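Local coordinates for protein post-proline cleaving enzyme (Rickettsia typhi, PDB 4HVT) that probably hydrolyses peptide bonds after proline residues in short peptides, as a serine peptidase of the prolyl oligopeptidase family, at residues 94-100 and 112-118; 264-268 and 606-610; 360-364 and 375-379; 583-587 and 701-706. All coordinates share one frame; numbering follows the deposited sequence.

Contact 1. Residues 94-100 and 112-118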
loop_
_atom_site.group_PDB
_atom_site.type_symbol
_atom_site.label_atom_id
_atom_site.label_comp_id
_atom_site.label_asym_id
_atom_site.label_seq_id
_atom_site.Cartn_x
_atom_site.Cartn_y
_atom_site.Cartn_z
ATOM N N GLN A 94 5.300 11.275 15.780
ATOM C CA GLN A 94 4.626 9.983 15.868
ATOM C C GLN A 94 3.139 10.159 15.604
ATOM O O GLN A 94 2.524 9.340 14.959
ATOM C CB GLN A 94 4.904 9.348 17.226
ATOM C CG GLN A 94 4.749 7.850 17.170
ATOM C CD GLN A 94 5.776 7.218 16.241
ATOM O OE1 GLN A 94 6.969 7.344 16.457
ATOM N NE2 GLN A 94 5.294 6.664 15.133
ATOM N N GLY A 95 2.587 11.287 16.082
ATOM C CA GLY A 95 1.255 11.733 15.658
ATOM C C GLY A 95 0.145 11.768 16.699
ATOM O O GLY A 95 0.258 11.190 17.793
ATOM N N LEU A 96 -0.949 12.423 16.306
ATOM C CA LEU A 96 -2.121 12.643 17.107
ATOM C C LEU A 96 -3.319 12.044 16.405
ATOM O O LEU A 96 -3.618 12.397 15.268
ATOM C CB LEU A 96 -2.401 14.150 17.219
ATOM C CG LEU A 96 -1.322 14.996 17.891
ATOM C CD1 LEU A 96 -1.711 16.469 17.830
ATOM C CD2 LEU A 96 -1.029 14.543 19.308
ATOM N N TRP A 97 -4.036 11.164 17.093
ATOM C CA TRP A 97 -5.369 10.780 16.666
ATOM C C TRP A 97 -6.381 11.727 17.319
ATOM O O TRP A 97 -6.368 11.940 18.532
ATOM C CB TRP A 97 -5.633 9.323 17.009
ATOM C CG TRP A 97 -6.978 8.774 16.573
ATOM C CD1 TRP A 97 -7.488 8.740 15.314
ATOM C CD2 TRP A 97 -7.917 8.075 17.410
ATOM N NE1 TRP A 97 -8.739 8.135 15.320
ATOM C CE2 TRP A 97 -8.998 7.676 16.585
ATOM C CE3 TRP A 97 -7.945 7.748 18.786
ATOM C CZ2 TRP A 97 -10.119 7.003 17.092
ATOM C CZ3 TRP A 97 -9.037 7.078 19.284
ATOM C CH2 TRP A 97 -10.107 6.682 18.434
ATOM N N ARG A 98 -7.180 12.371 16.466
ATOM C CA ARG A 98 -7.984 13.524 16.890
ATOM C C ARG A 98 -9.303 13.638 16.113
ATOM O O ARG A 98 -9.540 12.916 15.120
ATOM C CB ARG A 98 -7.149 14.804 16.809
ATOM C CG ARG A 98 -6.708 15.137 15.432
ATOM C CD ARG A 98 -5.780 16.372 15.392
ATOM N NE ARG A 98 -5.720 16.754 14.020
ATOM C CZ ARG A 98 -5.207 17.895 13.561
ATOM N NH1 ARG A 98 -4.661 18.770 14.396
ATOM N NH2 ARG A 98 -5.218 18.129 12.256
ATOM N N ARG A 99 -10.214 14.417 16.671
ATOM C CA ARG A 99 -11.520 14.587 16.050
ATOM C C ARG A 99 -12.094 15.992 16.200
ATOM O O ARG A 99 -11.743 16.759 17.117
ATOM C CB ARG A 99 -12.522 13.560 16.596
ATOM C CG ARG A 99 -12.922 13.804 18.016
ATOM C CD ARG A 99 -13.959 12.804 18.483
ATOM N NE ARG A 99 -14.523 13.212 19.750
ATOM C CZ ARG A 99 -15.650 12.704 20.232
ATOM N NH1 ARG A 99 -16.263 11.752 19.561
ATOM N NH2 ARG A 99 -16.139 13.143 21.366
ATOM N N THR A 100 -13.027 16.290 15.307
ATOM C CA THR A 100 -13.767 17.555 15.377
ATOM C C THR A 100 -15.175 17.369 14.841
ATOM O O THR A 100 -15.441 16.541 13.939
ATOM C CB THR A 100 -13.034 18.679 14.609
ATOM O OG1 THR A 100 -13.462 19.964 15.072
ATOM C CG2 THR A 100 -13.282 18.601 13.145
ATOM N N TRP A 112 -9.658 20.977 17.090
ATOM C CA TRP A 112 -9.528 19.508 17.157
ATOM C C TRP A 112 -9.470 19.078 18.632
ATOM O O TRP A 112 -8.929 19.793 19.467
ATOM C CB TRP A 112 -8.291 19.011 16.403
ATOM C CG TRP A 112 -8.315 19.178 14.912
ATOM C CD1 TRP A 112 -7.746 20.222 14.197
ATOM C CD2 TRP A 112 -8.935 18.341 13.954
ATOM N NE1 TRP A 112 -7.943 20.042 12.875
ATOM C CE2 TRP A 112 -8.681 18.902 12.686
ATOM C CE3 TRP A 112 -9.671 17.145 14.032
ATOM C CZ2 TRP A 112 -9.123 18.320 11.511
ATOM C CZ3 TRP A 112 -10.134 16.571 12.842
ATOM C CH2 TRP A 112 -9.875 17.192 11.597
ATOM N N GLU A 113 -10.132 17.984 18.950
ATOM C CA GLU A 113 -10.051 17.331 20.254
ATOM C C GLU A 113 -9.007 16.202 20.092
ATOM O O GLU A 113 -9.227 15.278 19.289
ATOM C CB GLU A 113 -11.417 16.769 20.611
ATOM C CG GLU A 113 -11.370 15.905 21.846
ATOM C CD GLU A 113 -12.732 15.507 22.367
ATOM O OE1 GLU A 113 -13.689 15.309 21.559
ATOM O OE2 GLU A 113 -12.801 15.396 23.622
ATOM N N VAL A 114 -7.911 16.251 20.848
ATOM C CA VAL A 114 -6.877 15.196 20.737
ATOM C C VAL A 114 -7.379 14.001 21.540
ATOM O O VAL A 114 -7.852 14.148 22.685
ATOM C CB VAL A 114 -5.502 15.641 21.282
ATOM C CG1 VAL A 114 -4.519 14.462 21.324
ATOM C CG2 VAL A 114 -4.897 16.757 20.440
ATOM N N LEU A 115 -7.310 12.830 20.935
ATOM C CA LEU A 115 -7.782 11.604 21.590
ATOM C C LEU A 115 -6.613 10.764 22.099
ATOM O O LEU A 115 -6.628 10.340 23.235
ATOM C CB LEU A 115 -8.621 10.798 20.617
ATOM C CG LEU A 115 -9.840 11.491 20.037
ATOM C CD1 LEU A 115 -10.518 10.659 18.977
ATOM C CD2 LEU A 115 -10.795 11.910 21.170
ATOM N N ILE A 116 -5.628 10.524 21.237
ATOM C CA ILE A 116 -4.412 9.838 21.603
ATOM C C ILE A 116 -3.219 10.536 20.990
ATOM O O ILE A 116 -3.174 10.735 19.776
ATOM C CB ILE A 116 -4.351 8.341 21.198
ATOM C CG1 ILE A 116 -5.534 7.570 21.799
ATOM C CG2 ILE A 116 -3.055 7.777 21.726
ATOM C CD1 ILE A 116 -5.737 6.167 21.267
ATOM N N ASP A 117 -2.264 10.886 21.859
ATOM C CA ASP A 117 -0.970 11.449 21.457
ATOM C C ASP A 117 0.080 10.323 21.492
ATOM O O ASP A 117 0.544 9.897 22.582
ATOM C CB ASP A 117 -0.598 12.609 22.396
ATOM C CG ASP A 117 0.725 13.287 22.042
ATOM O OD1 ASP A 117 1.608 12.671 21.442
ATOM O OD2 ASP A 117 0.915 14.507 22.397
ATOM N N PHE A 118 0.513 9.904 20.302
ATOM C CA PHE A 118 1.438 8.766 20.193
ATOM C C PHE A 118 2.860 9.159 20.541
ATOM O O PHE A 118 3.659 8.314 20.899
ATOM C CB PHE A 118 1.368 8.071 18.808
ATOM C CG PHE A 118 0.133 7.271 18.649
ATOM C CD1 PHE A 118 -1.073 7.888 18.296
ATOM C CD2 PHE A 118 0.114 5.932 18.971
ATOM C CE1 PHE A 118 -2.254 7.145 18.245
ATOM C CE2 PHE A 118 -1.081 5.198 18.903
ATOM C CZ PHE A 118 -2.253 5.808 18.559
HETATM O O HOH W 1 -15.126 14.274 24.122
#

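Contact 2. Residues 264-268 and 606-610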
loop_
_atom_site.group_PDB
_atom_site.type_symbol
_atom_site.label_atom_id
_atom_site.label_comp_id
_atom_site.label_asym_id
_atom_site.label_seq_id
_atom_site.Cartn_x
_atom_site.Cartn_y
_atom_site.Cartn_z
ATOM N N LYS A 264 -4.113 -19.088 0.468
ATOM C CA LYS A 264 -3.304 -20.293 0.224
ATOM C C LYS A 264 -1.963 -19.956 -0.443
ATOM O O LYS A 264 -0.899 -20.438 -0.020
ATOM C CB LYS A 264 -4.075 -21.252 -0.668
ATOM C CG LYS A 264 -5.498 -21.579 -0.210
ATOM C CD LYS A 264 -6.205 -22.404 -1.311
ATOM C CE LYS A 264 -5.632 -23.816 -1.373
ATOM N NZ LYS A 264 -6.046 -24.541 -2.617
ATOM N N ASP A 265 -2.012 -19.207 -1.518
ATOM C CA ASP A 265 -0.807 -18.959 -2.360
ATOM C C ASP A 265 -0.696 -17.545 -2.930
ATOM O O ASP A 265 -0.043 -17.314 -3.971
ATOM C CB ASP A 265 -0.791 -19.999 -3.477
ATOM C CG ASP A 265 -1.875 -19.758 -4.529
ATOM O OD1 ASP A 265 -2.652 -18.817 -4.394
ATOM O OD2 ASP A 265 -1.902 -20.518 -5.532
ATOM N N PHE A 266 -1.249 -16.596 -2.171
ATOM C CA PHE A 266 -1.299 -15.181 -2.480
ATOM C C PHE A 266 -2.575 -14.808 -3.272
ATOM O O PHE A 266 -3.220 -13.804 -2.937
ATOM C CB PHE A 266 -0.048 -14.643 -3.160
ATOM C CG PHE A 266 0.142 -13.178 -2.921
ATOM C CD1 PHE A 266 0.765 -12.749 -1.771
ATOM C CD2 PHE A 266 -0.363 -12.260 -3.822
ATOM C CE1 PHE A 266 0.891 -11.377 -1.527
ATOM C CE2 PHE A 266 -0.244 -10.880 -3.577
ATOM C CZ PHE A 266 0.422 -10.470 -2.456
ATOM N N TYR A 267 -2.922 -15.600 -4.297
ATOM C CA TYR A 267 -4.067 -15.308 -5.202
ATOM C C TYR A 267 -5.265 -16.200 -5.011
ATOM O O TYR A 267 -6.394 -15.801 -5.339
ATOM C CB TYR A 267 -3.622 -15.358 -6.680
ATOM C CG TYR A 267 -2.617 -14.265 -6.980
ATOM C CD1 TYR A 267 -2.987 -12.938 -7.057
ATOM C CD2 TYR A 267 -1.253 -14.582 -7.094
ATOM C CE1 TYR A 267 -2.041 -11.934 -7.264
ATOM C CE2 TYR A 267 -0.303 -13.584 -7.297
ATOM C CZ TYR A 267 -0.711 -12.259 -7.384
ATOM O OH TYR A 267 0.263 -11.264 -7.570
ATOM N N ASN A 268 -5.086 -17.385 -4.421
ATOM C CA ASN A 268 -6.191 -18.312 -4.163
ATOM C C ASN A 268 -6.456 -18.506 -2.679
ATOM O O ASN A 268 -5.538 -18.432 -1.885
ATOM C CB ASN A 268 -5.897 -19.692 -4.795
ATOM C CG ASN A 268 -5.825 -19.613 -6.312
ATOM O OD1 ASN A 268 -6.853 -19.532 -7.002
ATOM N ND2 ASN A 268 -4.627 -19.648 -6.828
ATOM N N SER A 606 5.716 -15.888 0.535
ATOM C CA SER A 606 4.400 -15.422 0.067
ATOM C C SER A 606 4.322 -15.100 -1.429
ATOM O O SER A 606 3.261 -15.062 -2.001
ATOM C CB SER A 606 3.897 -14.346 0.981
ATOM O OG SER A 606 4.612 -13.248 0.833
ATOM N N TRP A 607 5.454 -14.897 -2.078
ATOM C CA TRP A 607 5.491 -14.431 -3.456
ATOM C C TRP A 607 5.970 -15.429 -4.499
ATOM O O TRP A 607 6.257 -15.031 -5.627
ATOM C CB TRP A 607 6.328 -13.164 -3.539
ATOM C CG TRP A 607 5.940 -12.141 -2.490
ATOM C CD1 TRP A 607 4.675 -11.621 -2.267
ATOM C CD2 TRP A 607 6.811 -11.528 -1.506
ATOM N NE1 TRP A 607 4.725 -10.733 -1.232
ATOM C CE2 TRP A 607 5.992 -10.699 -0.714
ATOM C CE3 TRP A 607 8.191 -11.635 -1.203
ATOM C CZ2 TRP A 607 6.482 -9.950 0.336
ATOM C CZ3 TRP A 607 8.704 -10.913 -0.118
ATOM C CH2 TRP A 607 7.812 -10.038 0.641
ATOM N N VAL A 608 5.968 -16.706 -4.168
ATOM C CA VAL A 608 6.357 -17.693 -5.121
ATOM C C VAL A 608 5.497 -17.643 -6.392
ATOM O O VAL A 608 5.965 -17.912 -7.484
ATOM C CB VAL A 608 6.337 -19.097 -4.477
ATOM C CG1 VAL A 608 6.556 -20.122 -5.562
ATOM C CG2 VAL A 608 7.435 -19.183 -3.414
ATOM N N THR A 609 4.195 -17.345 -6.262
ATOM C CA THR A 609 3.328 -17.274 -7.434
ATOM C C THR A 609 3.518 -15.999 -8.221
ATOM O O THR A 609 3.035 -15.915 -9.362
ATOM C CB THR A 609 1.831 -17.453 -7.037
ATOM O OG1 THR A 609 1.487 -16.462 -6.058
ATOM C CG2 THR A 609 1.580 -18.834 -6.518
ATOM N N GLU A 610 4.201 -14.997 -7.655
ATOM C CA GLU A 610 4.523 -13.776 -8.369
ATOM C C GLU A 610 5.819 -13.928 -9.180
ATOM O O GLU A 610 5.890 -13.419 -10.271
ATOM C CB GLU A 610 4.607 -12.549 -7.451
ATOM C CG GLU A 610 4.775 -11.246 -8.202
ATOM C CD GLU A 610 3.571 -10.763 -8.982
ATOM O OE1 GLU A 610 2.519 -11.455 -8.886
ATOM O OE2 GLU A 610 3.690 -9.689 -9.690
HETATM O O HOH W 2 2.989 -17.508 -3.421
#

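Contact 3. Residues 360-364 and 375-379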
loop_
_atom_site.group_PDB
_atom_site.type_symbol
_atom_site.label_atom_id
_atom_site.label_comp_id
_atom_site.label_asym_id
_atom_site.label_seq_id
_atom_site.Cartn_x
_atom_site.Cartn_y
_atom_site.Cartn_z
ATOM N N ASP A 360 -27.506 4.317 2.442
ATOM C CA ASP A 360 -28.485 4.075 1.405
ATOM C C ASP A 360 -27.908 4.090 -0.027
ATOM O O ASP A 360 -28.656 4.014 -0.978
ATOM C CB ASP A 360 -29.632 5.062 1.547
ATOM C CG ASP A 360 -29.206 6.471 1.341
ATOM O OD1 ASP A 360 -28.032 6.737 1.052
ATOM O OD2 ASP A 360 -30.085 7.348 1.496
ATOM N N ARG A 361 -26.582 4.092 -0.180
ATOM C CA ARG A 361 -25.989 4.028 -1.513
ATOM C C ARG A 361 -24.740 3.139 -1.529
ATOM O O ARG A 361 -23.988 3.094 -0.547
ATOM C CB ARG A 361 -25.566 5.452 -1.979
ATOM C CG ARG A 361 -26.772 6.337 -2.240
ATOM C CD ARG A 361 -27.480 5.967 -3.528
ATOM N NE ARG A 361 -28.519 6.908 -3.877
ATOM C CZ ARG A 361 -29.777 6.836 -3.416
ATOM N NH1 ARG A 361 -30.139 5.895 -2.516
ATOM N NH2 ARG A 361 -30.708 7.731 -3.800
ATOM N N VAL A 362 -24.499 2.530 -2.682
ATOM C CA VAL A 362 -23.249 1.848 -2.970
ATOM C C VAL A 362 -22.531 2.688 -4.037
ATOM O O VAL A 362 -23.151 3.091 -5.017
ATOM C CB VAL A 362 -23.539 0.495 -3.563
ATOM C CG1 VAL A 362 -22.240 -0.212 -3.886
ATOM C CG2 VAL A 362 -24.454 -0.297 -2.595
ATOM N N PHE A 363 -21.255 2.976 -3.816
ATOM C CA PHE A 363 -20.401 3.660 -4.758
ATOM C C PHE A 363 -19.474 2.646 -5.419
ATOM O O PHE A 363 -18.811 1.848 -4.723
ATOM C CB PHE A 363 -19.489 4.648 -3.999
ATOM C CG PHE A 363 -20.196 5.893 -3.536
ATOM C CD1 PHE A 363 -21.181 5.871 -2.542
ATOM C CD2 PHE A 363 -19.801 7.108 -4.026
ATOM C CE1 PHE A 363 -21.769 7.038 -2.093
ATOM C CE2 PHE A 363 -20.425 8.262 -3.605
ATOM C CZ PHE A 363 -21.358 8.253 -2.650
ATOM N N LEU A 364 -19.478 2.639 -6.744
ATOM C CA LEU A 364 -18.659 1.781 -7.525
ATOM C C LEU A 364 -17.669 2.683 -8.233
ATOM O O LEU A 364 -18.032 3.434 -9.134
ATOM C CB LEU A 364 -19.481 1.014 -8.548
ATOM C CG LEU A 364 -18.729 0.289 -9.680
ATOM C CD1 LEU A 364 -17.727 -0.729 -9.155
ATOM C CD2 LEU A 364 -19.630 -0.234 -10.738
ATOM N N VAL A 375 -20.008 5.630 -10.148
ATOM C CA VAL A 375 -21.466 5.585 -10.174
ATOM C C VAL A 375 -21.946 5.172 -8.778
ATOM O O VAL A 375 -21.214 4.634 -7.989
ATOM C CB VAL A 375 -22.063 4.546 -11.177
ATOM C CG1 VAL A 375 -21.686 4.868 -12.601
ATOM C CG2 VAL A 375 -21.698 3.109 -10.816
ATOM N N THR A 376 -23.192 5.553 -8.496
ATOM C CA THR A 376 -23.899 5.140 -7.300
ATOM C C THR A 376 -25.173 4.413 -7.668
ATOM O O THR A 376 -25.801 4.670 -8.678
ATOM C CB THR A 376 -24.226 6.302 -6.309
ATOM O OG1 THR A 376 -25.215 7.181 -6.857
ATOM C CG2 THR A 376 -22.984 7.104 -5.952
ATOM N N PHE A 377 -25.580 3.487 -6.774
ATOM C CA PHE A 377 -26.852 2.763 -6.912
ATOM C C PHE A 377 -27.282 2.259 -5.554
ATOM O O PHE A 377 -26.583 2.481 -4.561
ATOM C CB PHE A 377 -26.787 1.569 -7.901
ATOM C CG PHE A 377 -25.689 0.629 -7.625
ATOM C CD1 PHE A 377 -24.390 0.870 -8.124
ATOM C CD2 PHE A 377 -25.926 -0.512 -6.906
ATOM C CE1 PHE A 377 -23.367 -0.024 -7.867
ATOM C CE2 PHE A 377 -24.912 -1.389 -6.623
ATOM C CZ PHE A 377 -23.615 -1.156 -7.127
ATOM N N THR A 378 -28.479 1.689 -5.506
ATOM C CA THR A 378 -29.016 1.121 -4.314
ATOM C C THR A 378 -29.842 -0.124 -4.611
ATOM O O THR A 378 -29.785 -0.662 -5.701
ATOM C CB THR A 378 -29.761 2.204 -3.514
ATOM O OG1 THR A 378 -30.109 1.700 -2.215
ATOM C CG2 THR A 378 -31.015 2.669 -4.250
ATOM N N LEU A 379 -30.565 -0.598 -3.600
ATOM C CA LEU A 379 -31.570 -1.646 -3.747
ATOM C C LEU A 379 -32.953 -1.091 -3.593
ATOM O O LEU A 379 -33.205 -0.293 -2.693
ATOM C CB LEU A 379 -31.426 -2.701 -2.659
ATOM C CG LEU A 379 -30.396 -3.794 -2.811
ATOM C CD1 LEU A 379 -30.300 -4.572 -1.478
ATOM C CD2 LEU A 379 -30.777 -4.767 -3.938
HETATM O O HOH W 3 -26.955 8.832 -5.460
#

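Contact 4. Residues 583-587 and 701-706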
loop_
_atom_site.group_PDB
_atom_site.type_symbol
_atom_site.label_atom_id
_atom_site.label_comp_id
_atom_site.label_asym_id
_atom_site.label_seq_id
_atom_site.Cartn_x
_atom_site.Cartn_y
_atom_site.Cartn_z
ATOM N N PHE A 583 20.240 5.250 -18.373
ATOM C CA PHE A 583 19.953 5.957 -17.108
ATOM C C PHE A 583 21.134 6.654 -16.507
ATOM O O PHE A 583 22.328 6.282 -16.729
ATOM C CB PHE A 583 19.394 4.966 -16.052
ATOM C CG PHE A 583 18.361 4.094 -16.599
ATOM C CD1 PHE A 583 17.096 4.624 -16.882
ATOM C CD2 PHE A 583 18.604 2.755 -16.827
ATOM C CE1 PHE A 583 16.097 3.851 -17.425
ATOM C CE2 PHE A 583 17.614 1.981 -17.399
ATOM C CZ PHE A 583 16.377 2.500 -17.679
ATOM N N GLY A 584 20.838 7.730 -15.806
ATOM C CA GLY A 584 21.867 8.535 -15.139
ATOM C C GLY A 584 21.882 8.426 -13.613
ATOM O O GLY A 584 22.885 8.785 -12.973
ATOM N N ALA A 585 20.786 7.963 -13.023
ATOM C CA ALA A 585 20.669 7.773 -11.577
ATOM C C ALA A 585 19.500 6.814 -11.239
ATOM O O ALA A 585 18.525 6.653 -11.999
ATOM C CB ALA A 585 20.464 9.095 -10.851
ATOM N N VAL A 586 19.709 6.118 -10.154
ATOM C CA VAL A 586 18.767 5.121 -9.685
ATOM C C VAL A 586 18.557 5.225 -8.164
ATOM O O VAL A 586 19.507 5.385 -7.412
ATOM C CB VAL A 586 19.279 3.714 -9.981
ATOM C CG1 VAL A 586 18.240 2.676 -9.599
ATOM C CG2 VAL A 586 19.641 3.495 -11.451
ATOM N N ALA A 587 17.311 5.094 -7.716
ATOM C CA ALA A 587 17.003 4.864 -6.294
ATOM C C ALA A 587 16.248 3.535 -6.165
ATOM O O ALA A 587 15.208 3.349 -6.757
ATOM C CB ALA A 587 16.239 6.032 -5.706
ATOM N N PHE A 701 20.073 13.427 -3.504
ATOM C CA PHE A 701 20.764 12.484 -4.392
ATOM C C PHE A 701 20.382 12.765 -5.873
ATOM O O PHE A 701 21.235 12.836 -6.748
ATOM C CB PHE A 701 20.475 11.014 -3.967
ATOM C CG PHE A 701 20.802 10.001 -5.015
ATOM C CD1 PHE A 701 22.127 9.600 -5.241
ATOM C CD2 PHE A 701 19.819 9.451 -5.785
ATOM C CE1 PHE A 701 22.399 8.646 -6.205
ATOM C CE2 PHE A 701 20.098 8.530 -6.768
ATOM C CZ PHE A 701 21.392 8.141 -6.983
ATOM N N PHE A 702 19.099 12.892 -6.157
ATOM C CA PHE A 702 18.653 13.030 -7.538
ATOM C C PHE A 702 18.957 14.387 -8.058
ATOM O O PHE A 702 19.310 14.537 -9.224
ATOM C CB PHE A 702 17.154 12.715 -7.657
ATOM C CG PHE A 702 16.869 11.241 -7.806
ATOM C CD1 PHE A 702 17.357 10.561 -8.900
ATOM C CD2 PHE A 702 15.998 10.576 -6.909
ATOM C CE1 PHE A 702 17.090 9.214 -9.096
ATOM C CE2 PHE A 702 15.722 9.248 -7.105
ATOM C CZ PHE A 702 16.282 8.563 -8.195
ATOM N N ALA A 703 18.796 15.396 -7.208
ATOM C CA ALA A 703 19.021 16.775 -7.649
ATOM C C ALA A 703 20.488 16.920 -8.023
ATOM O O ALA A 703 20.834 17.545 -9.058
ATOM C CB ALA A 703 18.668 17.739 -6.563
ATOM N N ASN A 704 21.357 16.332 -7.218
ATOM C CA ASN A 704 22.787 16.424 -7.471
ATOM C C ASN A 704 23.234 15.572 -8.675
ATOM O O ASN A 704 24.062 16.035 -9.493
ATOM C CB ASN A 704 23.535 16.025 -6.208
ATOM C CG ASN A 704 25.028 16.073 -6.365
ATOM O OD1 ASN A 704 25.695 17.159 -6.185
ATOM N ND2 ASN A 704 25.599 14.938 -6.702
ATOM N N ALA A 705 22.695 14.358 -8.782
ATOM C CA ALA A 705 23.014 13.444 -9.880
ATOM C C ALA A 705 22.534 13.925 -11.255
ATOM O O ALA A 705 23.253 13.742 -12.278
ATOM C CB ALA A 705 22.490 12.025 -9.588
ATOM N N LEU A 706 21.385 14.599 -11.293
ATOM C CA LEU A 706 20.725 14.893 -12.557
ATOM C C LEU A 706 20.766 16.353 -12.855
ATOM O O LEU A 706 20.127 16.789 -13.814
ATOM C CB LEU A 706 19.267 14.385 -12.511
ATOM C CG LEU A 706 19.098 12.902 -12.140
ATOM C CD1 LEU A 706 17.625 12.502 -12.013
ATOM C CD2 LEU A 706 19.801 11.957 -13.110
#

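Contact 1. Residues 94-100 and 112-118
A classic beta bulge in an antiparallel strand pair of the beta-propeller domain defines this contact: Leu115 and Ile116 both stand opposite Trp97. Its signature is the carbonyl Trp97 O, which accepts from two successive amides, Leu115 N at 2.7 Å and Ile116 N at 3.1 Å. Regular pairing resumes with the reciprocal backbone bonds of Arg99 and Glu113.

On one face, Arg98 CG lies between the backbone N and the carbonyl carbon (chi1 63°), and the chain extends to NE, carrying the guanidinium out over Trp112. It lies flat on the indole, planes 5° apart, with Arg98 CZ 3.4 Å from the centroid of the Trp112 five-membered ring, a stacked cation-pi pair. Thr100 covers the opposite indole face, its CG2 4.0 Å from the six-membered centroid. Asn85 accepts from Arg98 NE and would steady the stacked group.

On the other face, Arg99 and Glu113 form a salt bridge. Arg99 NE at 2.9 Å and NH2 at 3.3 Å both grip Glu113 OE1, NE from 42° above the carboxylate plane; Glu113 OE2 has a second cation in Lys166. Leu115 CD1 sits over the Trp97 ring, 3.8 Å from its six-membered centroid. Strand 113-117 is the outer strand and 96-101 its inner neighbour in a four-stranded antiparallel sheet, the blade unit of a beta-propeller.

Contact 2. Residues 264-268 and 606-610
The Tyr267 and Thr609 side chains overlap head to tail, and each hydroxyl donates across the contact. Tyr267 OH donates to Glu610 OE1 at 2.6 Å, approaching from above the carboxylate plane, with ring and carboxylate turned 37° from each other. The same oxygen also accepts from His527, while Glu610 OE2 pairs with Arg535, so the carboxylate is held from several directions. The Glu610 chain bends at its second torsion (chi2 71°), which brings the acid round to the tyrosine.

Thr609 OG1 donates to Asp265 O over 2.7 Å, almost in line with the carbonyl. A water joins the same place, donating to Asp265 O and to Ser606 O, the latter at 2.8 Å, while accepting from Thr609 N.

Phe266 meets Trp607 in an offset edge-to-face pair: the indole edge is directed at the phenyl face, with the phenyl centroid 5.5 Å from that of the five-membered ring and planes at 61°. The nearest atoms, Phe266 CE1 and Trp607 CD1, are 3.9 Å apart.

Asp265 OD1 shapes the loop itself: Tyr267 N at 3.2 Å closes an Asx turn, and Asn268 N at 2.8 Å an Asx motif. The loop links strands 257-263 and 269-275, where a propeller hairpin meets the start of helix 608-611 at the interface of propeller and alpha/beta-hydrolase domains characteristic of prolyl oligopeptidases.

Contact 3. Residues 360-364 and 375-379
Asp360 O is gripped from opposite faces of its carbonyl plane, by Thr378 OG1 at 3.0 Å across the contact and by Arg361 NH1 at 2.8 Å from its own segment. Both donors stand about 45° out of that plane. They lie at the open end of a beta hairpin, strands 362-368 and 371-380, in a sheet of the beta-propeller. A bend at chi2 (-74°) folds the Arg361 guanidinium back, NH1 reaching Asp360 O while NE meets a water also hydrogen-bonded to Thr376 OG1.

The ladder beyond is regular. Val362 pairs with Phe377, and Leu364 with Val375, each through two backbone hydrogen bonds; that from Val362 N to Phe377 O is nearly straight.

Phe377 CG lies between its backbone N and carbonyl carbon (chi1 52°), which turns the ring face under Val362 CB, 4.0 Å from the centroid; Val362 CG1 approaches Phe377 CZ at 3.6 Å. Leu364 CB meets the edge of this ring and touches Val375 CG2 at 3.8 Å. On the other sheet face, in the non-hydrogen-bonded pair, the methyl Thr376 CG2 stands centrally over the Phe363 ring, 3.6 Å from its centroid.

Contact 4. Residues 583-587 and 701-706
Apolar packing joins the two segments, with no hydrogen bond between them. Ala585 takes the largest part on the strand side. Its CB fits among four helix side chains: Leu706 CD2 lies at 3.7 Å from it, Ala705 CB and Phe702 CE1 a little farther off, and Phe701 CZ at 4.1 Å. The short methyl is consistent with the close approach of the backbones, the CA atoms of Ala585 and Ala705 being 6.4 Å apart. Ala587, also directed at the helix, puts its CB 3.5 Å from Phe702 CE2, so the same ring touches both alanines.

Contacts of aromatic carbon with backbone form a second group. The Phe701 ring is carried out to the strand by a chi1 of 164°, and its CE2 comes to 3.3 Å from Val586 O.

Within the helix, Phe701 CD2 stands 3.9 Å above the plane of the Phe702 ring, over its centre. Val586 points away, toward helix 567-578. Strand 585-587 and helix 701-706 run nearly antiparallel, at 168°. With their axes 9.1 Å apart and both alanines against the helix, the C-terminal helix covers one face of the central sheet, as in the alpha/beta-hydrolase fold.

In the fold
Contacts 1 and 3 each pair neighbouring strands in separate sheets of the propeller, their centres about 32 Å apart. Contact 4 belongs to the hydrolase domain, about 46 Å from contact 3 between centres and on the opposite side of the chain's centre. Contact 2 is the one that spans the two domains; its segments are 338 residues apart, and contact 3 is nested inside the loop they close. Contacts 2 and 4 approach to about 17 Å between nearest atoms, and strand 585-589 leads along the chain to helix 608-611. The Trp607 side chain of contact 2 is close to, though not in contact with, the probable catalytic triad Ser566, Asp649 and His682; Ala587 of contact 4 is similarly close to the probable nucleophile elbow.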